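Local coordinates for protein cytochrome C549 (PDB 1F1C) that binds one heme c covalently and, as an extrinsic lumenal subunit of photosystem II, probably stabilises the oxygen-evolving complex, at residues 89-92 with 98-101. Numbering follows the deposited sequence.
Sequences LHPS and IFPK. With HEC (heme c), chain C.
Pro91 lays its ring over a face of Phe99, with CG of Pro91 3.5 Å from the centroid of the Phe99 ring and almost on the ring normal, a CH-pi contact. Proline suits the place because its rigid ring is thin enough to sit between two flat groups: its other neighbour is the heme, where Pro91 CG lies 3.7 Å from the methyl CMC. The aromatic rim is used as well, Phe99 CZ meeting Leu89 O at 3.4 Å near the ring plane. Chi1 of -63° sets CG of Phe99 anti to its own carbonyl carbon and sends the ring across to Pro91, while Ile98 CG1 backs the opposite face off-centre.

The loop between helices 67-75 and 107-124 carries the second axial ligand of a bis-histidine c-type heme: His90 NE2 binds the iron at 2.2 Å, opposite His39. On its other nitrogen, ND1 donates to Pro91 O at 2.8 Å, nearly in the imidazole plane, which fixes the ring's rotation and would probably make it a stronger electron donor to iron. An alanine in place of Phe99 would leave Pro91 without its aromatic cover and is likely to let the ligand loop shift. Between the two segments the packing stops at the phenyl ring; Pro100 and Lys101 are exposed and begin a 3-10 segment, a place suited to a long charged chain, whereas Ile98 packs on Thr46 of the second subunit.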
loop_
_atom_site.group_PDB
_atom_site.type_symbol
_atom_site.label_atom_id
_atom_site.label_comp_id
_atom_site.label_asym_id
_atom_site.label_seq_id
_atom_site.Cartn_x
_atom_site.Cartn_y
_atom_site.Cartn_z
ATOM N N LEU A 89 0.644 1.249 -4.135
ATOM C CA LEU A 89 0.672 0.505 -2.885
ATOM C C LEU A 89 -0.277 -0.658 -2.829
ATOM O O LEU A 89 -0.174 -1.493 -1.929
ATOM C CB LEU A 89 0.371 1.445 -1.721
ATOM C CG LEU A 89 1.555 2.304 -1.291
ATOM C CD1 LEU A 89 1.093 3.370 -0.318
ATOM C CD2 LEU A 89 2.624 1.401 -0.665
ATOM N N HIS A 90 -1.219 -0.708 -3.766
ATOM C CA HIS A 90 -2.171 -1.817 -3.799
ATOM C C HIS A 90 -1.905 -2.677 -5.022
ATOM O O HIS A 90 -1.593 -2.161 -6.093
ATOM C CB HIS A 90 -3.621 -1.315 -3.838
ATOM C CG HIS A 90 -4.648 -2.414 -3.786
ATOM N ND1 HIS A 90 -4.911 -3.244 -4.857
ATOM C CD2 HIS A 90 -5.477 -2.817 -2.794
ATOM C CE1 HIS A 90 -5.860 -4.106 -4.524
ATOM N NE2 HIS A 90 -6.224 -3.876 -3.273
ATOM N N PRO A 91 -2.008 -4.005 -4.867
ATOM C CA PRO A 91 -1.773 -4.918 -5.985
ATOM C C PRO A 91 -2.538 -4.503 -7.240
ATOM O O PRO A 91 -3.727 -4.185 -7.188
ATOM C CB PRO A 91 -2.230 -6.259 -5.424
ATOM C CG PRO A 91 -1.779 -6.164 -3.999
ATOM C CD PRO A 91 -2.236 -4.758 -3.620
ATOM N N SER A 92 -1.828 -4.500 -8.364
ATOM C CA SER A 92 -2.369 -4.122 -9.667
ATOM C C SER A 92 -1.322 -4.534 -10.691
ATOM O O SER A 92 -0.249 -5.008 -10.324
ATOM C CB SER A 92 -2.584 -2.609 -9.754
ATOM O OG SER A 92 -1.341 -1.918 -9.766
ATOM N N ILE A 98 6.306 -4.763 -6.648
ATOM C CA ILE A 98 6.292 -5.146 -5.242
ATOM C C ILE A 98 5.264 -6.234 -4.959
ATOM O O ILE A 98 5.054 -6.632 -3.818
ATOM C CB ILE A 98 6.014 -3.915 -4.352
ATOM C CG1 ILE A 98 4.696 -3.254 -4.758
ATOM C CG2 ILE A 98 7.160 -2.905 -4.499
ATOM C CD1 ILE A 98 4.395 -1.967 -4.000
ATOM N N PHE A 99 4.630 -6.716 -6.016
ATOM C CA PHE A 99 3.630 -7.765 -5.897
ATOM C C PHE A 99 3.855 -8.786 -7.013
ATOM O O PHE A 99 3.134 -8.807 -8.013
ATOM C CB PHE A 99 2.230 -7.156 -5.994
ATOM C CG PHE A 99 1.918 -6.192 -4.888
ATOM C CD1 PHE A 99 1.914 -6.614 -3.560
ATOM C CD2 PHE A 99 1.647 -4.858 -5.169
ATOM C CE1 PHE A 99 1.647 -5.721 -2.527
ATOM C CE2 PHE A 99 1.377 -3.953 -4.146
ATOM C CZ PHE A 99 1.378 -4.387 -2.819
ATOM N N PRO A 100 4.868 -9.654 -6.842
ATOM C CA PRO A 100 5.252 -10.703 -7.797
ATOM C C PRO A 100 4.080 -11.469 -8.420
ATOM O O PRO A 100 4.090 -11.777 -9.617
ATOM C CB PRO A 100 6.145 -11.615 -6.960
ATOM C CG PRO A 100 6.766 -10.674 -5.984
ATOM C CD PRO A 100 5.604 -9.808 -5.575
ATOM N N LYS A 101 3.071 -11.773 -7.610
ATOM C CA LYS A 101 1.918 -12.517 -8.095
ATOM C C LYS A 101 1.060 -11.787 -9.125
ATOM O O LYS A 101 0.101 -12.353 -9.645
ATOM C CB LYS A 101 1.054 -12.946 -6.913
ATOM C CG LYS A 101 1.756 -13.908 -5.962
ATOM C CD LYS A 101 2.123 -15.203 -6.673
ATOM C CE LYS A 101 2.724 -16.215 -5.713
ATOM N NZ LYS A 101 3.010 -17.508 -6.403
HETATM FE FE HEC C . -7.263 -5.231 -1.901
HETATM C CHA HEC C . -9.424 -2.704 -1.205
HETATM C CHB HEC C . -9.542 -6.484 -4.248
HETATM C CHC HEC C . -5.096 -7.683 -2.844
HETATM C CHD HEC C . -5.284 -4.323 0.685
HETATM N NA HEC C . -9.035 -4.671 -2.618
HETATM C C1A HEC C . -9.778 -3.590 -2.225
HETATM C C2A HEC C . -11.036 -3.588 -2.922
HETATM C C3A HEC C . -11.070 -4.625 -3.759
HETATM C C4A HEC C . -9.853 -5.323 -3.541
HETATM C CMA HEC C . -12.061 -4.910 -4.876
HETATM C CAA HEC C . -12.124 -2.577 -2.781
HETATM C CBA HEC C . -12.972 -3.023 -1.618
HETATM C CGA HEC C . -14.224 -2.202 -1.498
HETATM O O1A HEC C . -14.379 -1.247 -2.282
HETATM O O2A HEC C . -15.051 -2.510 -0.622
HETATM N NB HEC C . -7.291 -6.717 -3.248
HETATM C C1B HEC C . -8.330 -7.117 -4.121
HETATM C C2B HEC C . -7.924 -8.180 -4.978
HETATM C C3B HEC C . -6.633 -8.427 -4.680
HETATM C C4B HEC C . -6.263 -7.577 -3.571
HETATM C CMB HEC C . -8.759 -8.918 -6.011
HETATM C CAB HEC C . -5.809 -9.323 -5.361
HETATM C CBB HEC C . -5.479 -9.142 -6.718
HETATM N NC HEC C . -5.588 -5.879 -1.204
HETATM C C1C HEC C . -4.821 -6.921 -1.697
HETATM C C2C HEC C . -3.649 -7.118 -0.912
HETATM C C3C HEC C . -3.643 -6.149 0.048
HETATM C C4C HEC C . -4.894 -5.404 -0.116
HETATM C CMC HEC C . -2.631 -8.247 -1.064
HETATM C CAC HEC C . -2.675 -6.029 1.080
HETATM C CBC HEC C . -1.293 -5.820 0.789
HETATM N ND HEC C . -7.304 -3.779 -0.585
HETATM C C1D HEC C . -6.378 -3.510 0.398
HETATM C C2D HEC C . -6.733 -2.352 1.145
HETATM C C3D HEC C . -7.888 -1.902 0.614
HETATM C C4D HEC C . -8.263 -2.803 -0.442
HETATM C CMD HEC C . -6.059 -1.857 2.445
HETATM C CAD HEC C . -8.632 -0.617 0.991
HETATM C CBD HEC C . -8.129 0.596 0.210
HETATM C CGD HEC C . -8.915 1.867 0.517
HETATM O O1D HEC C . -10.106 1.951 0.163
HETATM O O2D HEC C . -8.340 2.792 1.123
#